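Local coordinates for protein nicotinate phosphoribosyltransferase (Vibrio cholerae, PDB 4HL7) that probably catalyses the ATP-dependent synthesis of nicotinate D-ribonucleotide from nicotinate and 5-phospho-D-ribose 1-diphosphate, a step in NAD(+) biosynthesis, at residues T268-I273 with W301-M305; F280-N286 with H308-I314; T317-F323 with R342-G348. Numbering follows the deposited sequence.

Interaction 1: T268-I273 with W301-M305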
# COMPACT_ATOMS: atom_id res chain seq x y z
N THR A 268 3.44 -11.12 4.89
CA THR A 268 4.13 -12.40 5.03
C THR A 268 4.86 -12.82 3.79
O THR A 268 5.59 -13.88 3.78
CB THR A 268 3.11 -13.52 5.42
OG1 THR A 268 2.22 -13.70 4.32
CG2 THR A 268 2.33 -13.13 6.63
N ASP A 269 4.73 -12.03 2.71
CA ASP A 269 5.19 -12.47 1.43
C ASP A 269 6.28 -11.59 0.80
O ASP A 269 6.43 -11.57 -0.41
CB ASP A 269 3.99 -12.57 0.41
CG ASP A 269 3.34 -11.20 0.12
OD1 ASP A 269 3.39 -10.28 0.97
OD2 ASP A 269 2.75 -11.06 -0.99
N THR A 270 7.08 -10.93 1.61
CA THR A 270 8.24 -10.27 1.03
C THR A 270 9.14 -11.32 0.40
O THR A 270 9.71 -11.14 -0.69
CB THR A 270 9.04 -9.55 2.10
OG1 THR A 270 8.22 -8.58 2.78
CG2 THR A 270 10.30 -8.86 1.45
N LEU A 271 9.24 -12.46 1.08
CA LEU A 271 10.02 -13.59 0.60
C LEU A 271 9.02 -14.70 0.27
O LEU A 271 8.43 -14.65 -0.82
CB LEU A 271 11.03 -14.04 1.69
CG LEU A 271 11.98 -12.87 2.03
CD1 LEU A 271 12.82 -13.20 3.23
CD2 LEU A 271 12.92 -12.58 0.85
N THR A 272 8.83 -15.69 1.16
CA THR A 272 7.73 -16.68 0.94
C THR A 272 7.07 -16.96 2.29
O THR A 272 7.64 -16.70 3.34
CB THR A 272 8.21 -17.99 0.40
OG1 THR A 272 9.13 -18.57 1.33
CG2 THR A 272 8.87 -17.82 -1.05
N ILE A 273 5.91 -17.62 2.26
CA ILE A 273 5.26 -17.98 3.53
C ILE A 273 6.16 -18.90 4.37
O ILE A 273 6.26 -18.69 5.61
CB ILE A 273 3.86 -18.60 3.30
CG1 ILE A 273 3.07 -18.76 4.63
CG2 ILE A 273 3.98 -19.93 2.57
CD1 ILE A 273 2.97 -17.52 5.47
N TRP A 301 -3.32 -19.70 2.83
CA TRP A 301 -2.52 -18.76 3.65
C TRP A 301 -3.08 -18.69 5.06
O TRP A 301 -2.33 -18.83 6.06
CB TRP A 301 -2.57 -17.36 3.02
CG TRP A 301 -1.87 -16.28 3.84
CD1 TRP A 301 -0.49 -15.91 3.84
CD2 TRP A 301 -2.52 -15.41 4.75
NE1 TRP A 301 -0.29 -14.87 4.76
CE2 TRP A 301 -1.50 -14.51 5.30
CE3 TRP A 301 -3.85 -15.24 5.15
CZ2 TRP A 301 -1.80 -13.55 6.22
CZ3 TRP A 301 -4.16 -14.26 6.09
CH2 TRP A 301 -3.14 -13.44 6.63
N GLY A 302 -4.37 -18.43 5.15
CA GLY A 302 -4.97 -18.18 6.48
C GLY A 302 -4.91 -19.48 7.26
O GLY A 302 -4.66 -19.47 8.48
N ASP A 303 -5.13 -20.63 6.57
CA ASP A 303 -5.11 -21.93 7.30
C ASP A 303 -3.70 -22.16 7.85
O ASP A 303 -3.52 -22.65 8.98
CB ASP A 303 -5.52 -23.11 6.39
CG ASP A 303 -7.01 -23.19 6.20
OD1 ASP A 303 -7.76 -22.63 7.01
OD2 ASP A 303 -7.43 -23.83 5.20
N LYS A 304 -2.69 -21.83 7.03
CA LYS A 304 -1.29 -22.01 7.46
C LYS A 304 -0.94 -21.12 8.66
O LYS A 304 -0.24 -21.53 9.57
CB LYS A 304 -0.32 -21.70 6.31
CG LYS A 304 -0.17 -22.84 5.33
CD LYS A 304 0.89 -22.52 4.29
CE LYS A 304 0.86 -23.61 3.23
NZ LYS A 304 2.06 -23.55 2.38
N MSE A 305 -1.40 -19.88 8.61
CA MSE A 305 -1.14 -18.92 9.71
C MSE A 305 -1.83 -19.39 10.98
O MSE A 305 -1.26 -19.32 12.04
CB MSE A 305 -1.67 -17.54 9.35
CG MSE A 305 -0.83 -16.87 8.25
SE MSE A 305 1.04 -16.52 8.86
CE MSE A 305 0.75 -16.18 10.79

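Interaction 2: F280-N286 with H308-I314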
# COMPACT_ATOMS: atom_id res chain seq x y z
N PHE A 280 9.03 -16.04 12.19
CA PHE A 280 7.95 -15.46 13.03
C PHE A 280 7.84 -16.31 14.28
O PHE A 280 6.91 -17.11 14.42
CB PHE A 280 6.66 -15.44 12.21
CG PHE A 280 5.58 -14.46 12.73
CD1 PHE A 280 5.87 -13.13 13.06
CD2 PHE A 280 4.25 -14.89 12.82
CE1 PHE A 280 4.87 -12.27 13.51
CE2 PHE A 280 3.25 -14.05 13.29
CZ PHE A 280 3.55 -12.71 13.60
N ASN A 281 8.85 -16.18 15.19
CA ASN A 281 8.90 -17.03 16.36
C ASN A 281 7.84 -16.65 17.43
O ASN A 281 7.02 -15.74 17.27
CB ASN A 281 10.31 -17.02 16.95
CG ASN A 281 10.76 -15.64 17.34
OD1 ASN A 281 10.03 -14.92 17.96
ND2 ASN A 281 12.00 -15.29 16.98
N ARG A 282 7.85 -17.38 18.53
CA ARG A 282 6.77 -17.27 19.47
C ARG A 282 6.72 -15.84 20.05
O ARG A 282 5.62 -15.24 20.20
CB ARG A 282 6.92 -18.35 20.59
CG ARG A 282 5.68 -18.42 21.48
CD ARG A 282 5.66 -19.61 22.48
NE ARG A 282 6.48 -19.23 23.59
CZ ARG A 282 6.02 -18.47 24.59
NH1 ARG A 282 6.84 -18.10 25.58
NH2 ARG A 282 4.74 -18.06 24.56
N HIS A 283 7.89 -15.26 20.31
CA HIS A 283 7.93 -13.91 20.90
C HIS A 283 7.38 -12.88 19.91
O HIS A 283 6.53 -12.07 20.29
CB HIS A 283 9.30 -13.60 21.48
CG HIS A 283 9.72 -14.54 22.66
ND1 HIS A 283 11.00 -14.94 22.84
CD2 HIS A 283 8.96 -15.21 23.60
CE1 HIS A 283 11.07 -15.72 23.93
NE2 HIS A 283 9.82 -15.91 24.39
N LEU A 284 7.71 -13.02 18.62
CA LEU A 284 7.24 -12.09 17.60
C LEU A 284 5.77 -12.31 17.33
O LEU A 284 5.01 -11.36 17.15
CB LEU A 284 8.03 -12.25 16.30
CG LEU A 284 9.45 -11.66 16.44
CD1 LEU A 284 10.31 -12.07 15.25
CD2 LEU A 284 9.47 -10.15 16.67
N ALA A 285 5.36 -13.56 17.28
CA ALA A 285 3.90 -13.90 16.99
C ALA A 285 2.97 -13.43 18.09
O ALA A 285 1.81 -13.10 17.82
CB ALA A 285 3.73 -15.40 16.74
N ASN A 286 3.45 -13.40 19.33
CA ASN A 286 2.66 -12.86 20.42
C ASN A 286 2.66 -11.34 20.43
O ASN A 286 1.64 -10.73 20.65
CB ASN A 286 3.18 -13.37 21.76
CG ASN A 286 2.53 -14.72 22.13
OD1 ASN A 286 1.33 -14.82 22.16
ND2 ASN A 286 3.34 -15.74 22.40
N HIS A 308 0.10 -22.18 12.45
CA HIS A 308 1.33 -21.67 13.05
C HIS A 308 1.08 -21.11 14.44
O HIS A 308 1.82 -21.44 15.39
CB HIS A 308 1.95 -20.61 12.13
CG HIS A 308 3.26 -20.08 12.63
ND1 HIS A 308 4.40 -20.79 12.54
CD2 HIS A 308 3.61 -18.82 13.14
CE1 HIS A 308 5.42 -20.04 13.02
NE2 HIS A 308 4.93 -18.85 13.39
N TYR A 309 0.04 -20.26 14.57
CA TYR A 309 -0.33 -19.75 15.88
C TYR A 309 -0.56 -20.92 16.89
O TYR A 309 -0.03 -20.90 18.02
CB TYR A 309 -1.57 -18.92 15.78
CG TYR A 309 -1.27 -17.50 15.20
CD1 TYR A 309 -0.18 -16.71 15.70
CD2 TYR A 309 -2.16 -16.91 14.30
CE1 TYR A 309 -0.01 -15.39 15.24
CE2 TYR A 309 -1.95 -15.62 13.81
CZ TYR A 309 -0.88 -14.89 14.27
OH TYR A 309 -0.72 -13.61 13.80
N GLN A 310 -1.33 -21.90 16.44
CA GLN A 310 -1.71 -23.04 17.30
C GLN A 310 -0.48 -23.85 17.71
O GLN A 310 -0.42 -24.26 18.86
CB GLN A 310 -2.77 -23.90 16.61
CG GLN A 310 -4.08 -23.17 16.39
CD GLN A 310 -5.06 -23.97 15.59
OE1 GLN A 310 -4.69 -24.71 14.66
NE2 GLN A 310 -6.31 -23.82 15.91
N GLN A 311 0.50 -24.03 16.81
CA GLN A 311 1.73 -24.75 17.11
C GLN A 311 2.52 -24.00 18.19
O GLN A 311 3.20 -24.59 19.03
CB GLN A 311 2.59 -24.93 15.84
CG GLN A 311 3.97 -25.55 16.11
N LEU A 312 2.38 -22.69 18.17
CA LEU A 312 3.10 -21.81 19.12
C LEU A 312 2.25 -21.54 20.41
O LEU A 312 2.69 -20.80 21.29
CB LEU A 312 3.45 -20.49 18.44
CG LEU A 312 4.48 -20.53 17.31
CD1 LEU A 312 4.72 -19.12 16.84
CD2 LEU A 312 5.79 -21.15 17.80
N GLY A 313 1.06 -22.14 20.51
CA GLY A 313 0.19 -22.01 21.69
C GLY A 313 -0.51 -20.67 21.77
O GLY A 313 -0.99 -20.30 22.80
N ILE A 314 -0.63 -19.99 20.64
CA ILE A 314 -1.32 -18.68 20.54
C ILE A 314 -2.74 -18.90 20.03
O ILE A 314 -2.97 -19.71 19.17
CB ILE A 314 -0.52 -17.76 19.57
CG1 ILE A 314 0.90 -17.56 20.12
CG2 ILE A 314 -1.25 -16.44 19.30
CD1 ILE A 314 1.82 -16.81 19.19
O HOH W 1 2.52 -18.63 23.07
O HOH W 2 0.79 -12.15 15.59

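Interaction 3: T317-F323 with R342-G348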
# COMPACT_ATOMS: atom_id res chain seq x y z
N THR A 317 -7.94 -16.54 17.57
CA THR A 317 -9.06 -15.64 17.69
C THR A 317 -8.69 -14.30 18.32
O THR A 317 -9.50 -13.37 18.34
CB THR A 317 -10.26 -16.26 18.47
OG1 THR A 317 -9.89 -16.48 19.82
CG2 THR A 317 -10.74 -17.61 17.81
N THR A 318 -7.48 -14.20 18.87
CA THR A 318 -6.96 -12.93 19.41
C THR A 318 -6.10 -12.17 18.37
O THR A 318 -5.62 -11.11 18.68
CB THR A 318 -6.11 -13.13 20.70
OG1 THR A 318 -4.88 -13.81 20.39
CG2 THR A 318 -6.89 -13.96 21.69
N LYS A 319 -5.90 -12.74 17.18
CA LYS A 319 -5.05 -12.09 16.17
C LYS A 319 -5.88 -11.66 14.98
O LYS A 319 -6.98 -12.15 14.77
CB LYS A 319 -3.93 -13.02 15.73
CG LYS A 319 -3.06 -13.47 16.92
CD LYS A 319 -2.37 -12.24 17.55
CE LYS A 319 -1.44 -12.64 18.72
NZ LYS A 319 -0.98 -11.41 19.45
N LEU A 320 -5.31 -10.78 14.16
CA LEU A 320 -6.08 -10.18 13.08
C LEU A 320 -5.43 -10.53 11.73
O LEU A 320 -4.23 -10.36 11.56
CB LEU A 320 -6.08 -8.65 13.22
CG LEU A 320 -6.73 -7.83 12.06
CD1 LEU A 320 -8.22 -8.18 11.98
CD2 LEU A 320 -6.58 -6.33 12.35
N PHE A 321 -6.23 -11.00 10.78
CA PHE A 321 -5.75 -11.16 9.39
C PHE A 321 -6.32 -10.02 8.57
O PHE A 321 -7.52 -9.83 8.58
CB PHE A 321 -6.38 -12.40 8.76
CG PHE A 321 -5.79 -13.70 9.24
CD1 PHE A 321 -4.59 -13.72 9.98
CD2 PHE A 321 -6.41 -14.93 8.89
CE1 PHE A 321 -4.02 -14.93 10.38
CE2 PHE A 321 -5.82 -16.15 9.33
CZ PHE A 321 -4.66 -16.12 10.05
N ILE A 322 -5.48 -9.26 7.89
CA ILE A 322 -5.97 -8.26 6.90
C ILE A 322 -5.73 -8.90 5.54
O ILE A 322 -4.58 -9.22 5.19
CB ILE A 322 -5.19 -6.93 6.96
CG1 ILE A 322 -5.28 -6.37 8.39
CG2 ILE A 322 -5.74 -5.95 5.89
CD1 ILE A 322 -5.26 -4.85 8.50
N PHE A 323 -6.81 -9.13 4.79
CA PHE A 323 -6.73 -9.62 3.40
C PHE A 323 -6.73 -8.38 2.48
O PHE A 323 -7.56 -7.51 2.65
CB PHE A 323 -7.96 -10.48 3.11
CG PHE A 323 -7.98 -11.73 3.89
CD1 PHE A 323 -7.23 -12.83 3.46
CD2 PHE A 323 -8.71 -11.82 5.08
CE1 PHE A 323 -7.23 -14.03 4.20
CE2 PHE A 323 -8.71 -13.04 5.82
CZ PHE A 323 -7.95 -14.11 5.37
N ARG A 342 -12.69 -18.44 13.77
CA ARG A 342 -11.38 -18.99 13.84
C ARG A 342 -10.28 -17.91 14.04
O ARG A 342 -9.20 -18.24 14.48
CB ARG A 342 -11.04 -19.79 12.56
CG ARG A 342 -12.06 -20.91 12.24
CD ARG A 342 -11.79 -21.38 10.81
NE ARG A 342 -10.53 -22.09 10.78
CZ ARG A 342 -9.83 -22.34 9.66
NH1 ARG A 342 -10.30 -21.98 8.50
NH2 ARG A 342 -8.68 -22.99 9.72
N VAL A 343 -10.56 -16.66 13.68
CA VAL A 343 -9.51 -15.63 13.66
C VAL A 343 -10.22 -14.33 13.41
O VAL A 343 -11.34 -14.35 12.91
CB VAL A 343 -8.45 -15.92 12.55
CG1 VAL A 343 -9.07 -15.92 11.11
CG2 VAL A 343 -7.26 -14.95 12.67
N LYS A 344 -9.65 -13.20 13.84
CA LYS A 344 -10.31 -11.92 13.53
C LYS A 344 -9.89 -11.53 12.13
O LYS A 344 -8.79 -11.84 11.73
CB LYS A 344 -9.86 -10.83 14.49
CG LYS A 344 -10.36 -10.99 15.92
CD LYS A 344 -9.87 -9.84 16.83
CE LYS A 344 -8.33 -9.77 16.83
NZ LYS A 344 -7.77 -8.79 17.85
N ILE A 345 -10.79 -10.87 11.38
CA ILE A 345 -10.45 -10.50 10.04
C ILE A 345 -10.91 -9.08 9.66
O ILE A 345 -11.88 -8.52 10.23
CB ILE A 345 -11.04 -11.50 9.00
CG1 ILE A 345 -12.58 -11.33 8.94
CG2 ILE A 345 -10.60 -12.89 9.32
CD1 ILE A 345 -13.26 -12.37 8.01
N SER A 346 -10.23 -8.53 8.66
CA SER A 346 -10.71 -7.34 8.01
C SER A 346 -10.21 -7.36 6.56
O SER A 346 -9.20 -8.03 6.24
CB SER A 346 -10.21 -6.07 8.72
OG SER A 346 -10.95 -4.93 8.22
N PHE A 347 -10.93 -6.65 5.67
CA PHE A 347 -10.57 -6.61 4.23
C PHE A 347 -10.05 -5.25 3.83
O PHE A 347 -10.77 -4.30 3.94
CB PHE A 347 -11.83 -6.97 3.43
CG PHE A 347 -12.33 -8.36 3.81
CD1 PHE A 347 -13.35 -8.52 4.77
CD2 PHE A 347 -11.67 -9.48 3.34
CE1 PHE A 347 -13.72 -9.82 5.20
CE2 PHE A 347 -12.05 -10.77 3.77
CZ PHE A 347 -13.06 -10.91 4.70
N GLY A 348 -8.78 -5.19 3.43
CA GLY A 348 -8.19 -3.94 3.00
C GLY A 348 -8.43 -3.79 1.52
O GLY A 348 -7.77 -4.46 0.72
O HOH W 3 -8.01 -9.69 20.41

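Interaction 1: T268-I273 with W301-M305
A single hydrogen bond carries the polar part of this contact between the loop 268-273 and one turn of helix 298-311. The indole nitrogen NE1 of Trp-301 donates to OG1 of Thr-268 over 2.8 Å, with an N-H...O angle of 146°. The hydroxyl lies near the plane of the indole, at its edge, where the N-H points; the p rotamer of Thr-268 places OG1 there and sends CG2 to within 4.3 Å of the selenium SE of Met-305, modelled as selenomethionine.

The loop follows strand 265-267 of the parallel sheet and leads into helix 273-279, so the contact ties the C-terminal end of a strand to a helix further along the alternating beta-alpha succession, consistent with the TIM-barrel-related family of this region. Next to Thr-268, Asp-269 accepts from NE2 of His-232, predicted to be autophosphorylated, though unmodified here, and is also hydrogen-bonded to Ser-295. Thr-272 is the N-cap of helix 273-279, its OG1 accepting from Ala-275 N.

Apolar packing centres on Ile-273, in the first turn of that helix. Its CD1 reaches CD1 of Trp-301 at 4.1 Å and SE of Met-305 at 4.0 Å, and so touches residues one helical turn apart, linked by the bond from Met-305 N to Trp-301 O (2.9 Å). On the outer side, the extended chain of Lys-304 passes Ile-273, its NZ 4.1 Å from CG2. The indole also meets the rings of His-293, Phe-321 and Phe-323.

Interaction 2: F280-N286 with H308-I314
Phe-280, where the chain leaves helix 273-279, opens the contact with the one direct hydrogen bond between the segments: its carbonyl O accepts from NE2 of His-308 at 2.8 Å. The Phe-280 ring packs against the end of helix 298-311, with CD2 4.0 Å from CD2 of His-308 and CE2 4.0 Å from CE1 of Tyr-309. Asn-281 then starts helix 282-287 as its N-cap, OD1 accepting from Leu-284 N at 3.1 Å. Arg-282 reaches along the solvent-facing edge of the contact: its CD is 3.4 Å from Leu-312 O, while NH2 donates to a water (2.7 Å) that in turn donates to Leu-312 O (2.8 Å).

Ala-285 is the centre of the packing. Its CB touches CD1 of Ile-314 at 3.4 Å, CD1 of Leu-312 at 3.9 Å and CE1 of Tyr-309 at 4.0 Å, so that helix 282-287 packs on the C-terminal end of helix 298-311, from the next beta-alpha unit. A second water donates to Ala-285 O (2.6 Å) and accepts from Tyr-309 OH (2.8 Å). At Asn-286, OD1 sits 3.4 Å from CG1 of Ile-314, and ND2 donates to the first water at 3.1 Å.

Helix 298-311 ends in a Schellman motif, with Gly-313 at positive phi and bonds from Ile-314 N to Tyr-309 O (2.8 Å) and Gly-313 N to Gln-310 O (3.1 Å); the turn brings Leu-312 and Ile-314 against Ala-285. The chemistry thus implies an apolar centre bordered by polar links, backbone carbonyls joined to the other segment directly or through water.

Interaction 3: T317-F323 with R342-G348
Five backbone hydrogen bonds join segments 317-323 and 342-348, whose strands 320-323 and 344-348 are neighbouring parallel strands of a beta-alpha-beta unit with crossover helix 329-339. Lys-344 N donates to Lys-319 O (3.0 Å), Phe-321 N to Lys-344 O (2.9 Å), Ser-346 N to Phe-321 O (3.0 Å), Phe-323 N to Ser-346 O (3.0 Å) and Gly-348 N to Phe-323 O (2.7 Å). This is the parallel pattern, in which Phe-321, Phe-323, Lys-344 and Ser-346 each bond through both N and O; the axes approach to 4.5 Å at an angle of 21°.

Ahead of strand 320-323, Thr-318 O takes a weak bond from Lys-344 NZ (3.3 Å), and a water that accepts from Lys-344 NZ (2.7 Å) donates to Thr-318 O (3.3 Å). On the face of Leu-320 and Ile-322, CD1 of Leu-320 lies 4.0 Å from CB of Lys-344, and OG of Ser-346 is hydrogen-bonded to Ser-180 and Thr-182, at strand 181-183 on the other flank of strand 344-349.

The face bearing Phe-321 and Phe-323 is apolar and is covered by helices 298-311 and 329-339. There the Phe-323 and Phe-347 rings are nearly parallel (21°) but slid apart, barely overlapping, with CD2 of Phe-323 3.7 Å from CE2 of Phe-347. CG2 of Val-343 makes a CH-pi contact, 3.6 Å from the centroid of the Phe-321 ring and 3° off its normal.

Overall arrangement
The three contacts lie on the same side of the chain's centre, their own centres about 14 to 15 Å apart. Interactions 1 and 2 share helix 298-311 and touch where CE of Met-305 lies 4.1 Å from CE2 of Phe-280. The same helix lies over the sheet of interaction 3: CB of Met-305 is 3.4 Å from CZ of Phe-321, and OD1 of Asp-303 forms a salt bridge with NH2 of Arg-342 at 2.9 Å. Lys-319 links interactions 2 and 3, with NZ 3.0 Å from O of Asn-286, a probable hydrogen bond. Through Asp-269, which follows Thr-268 but makes no contact across the segments, interaction 1 adjoins the predicted phosphohistidine position, His-232.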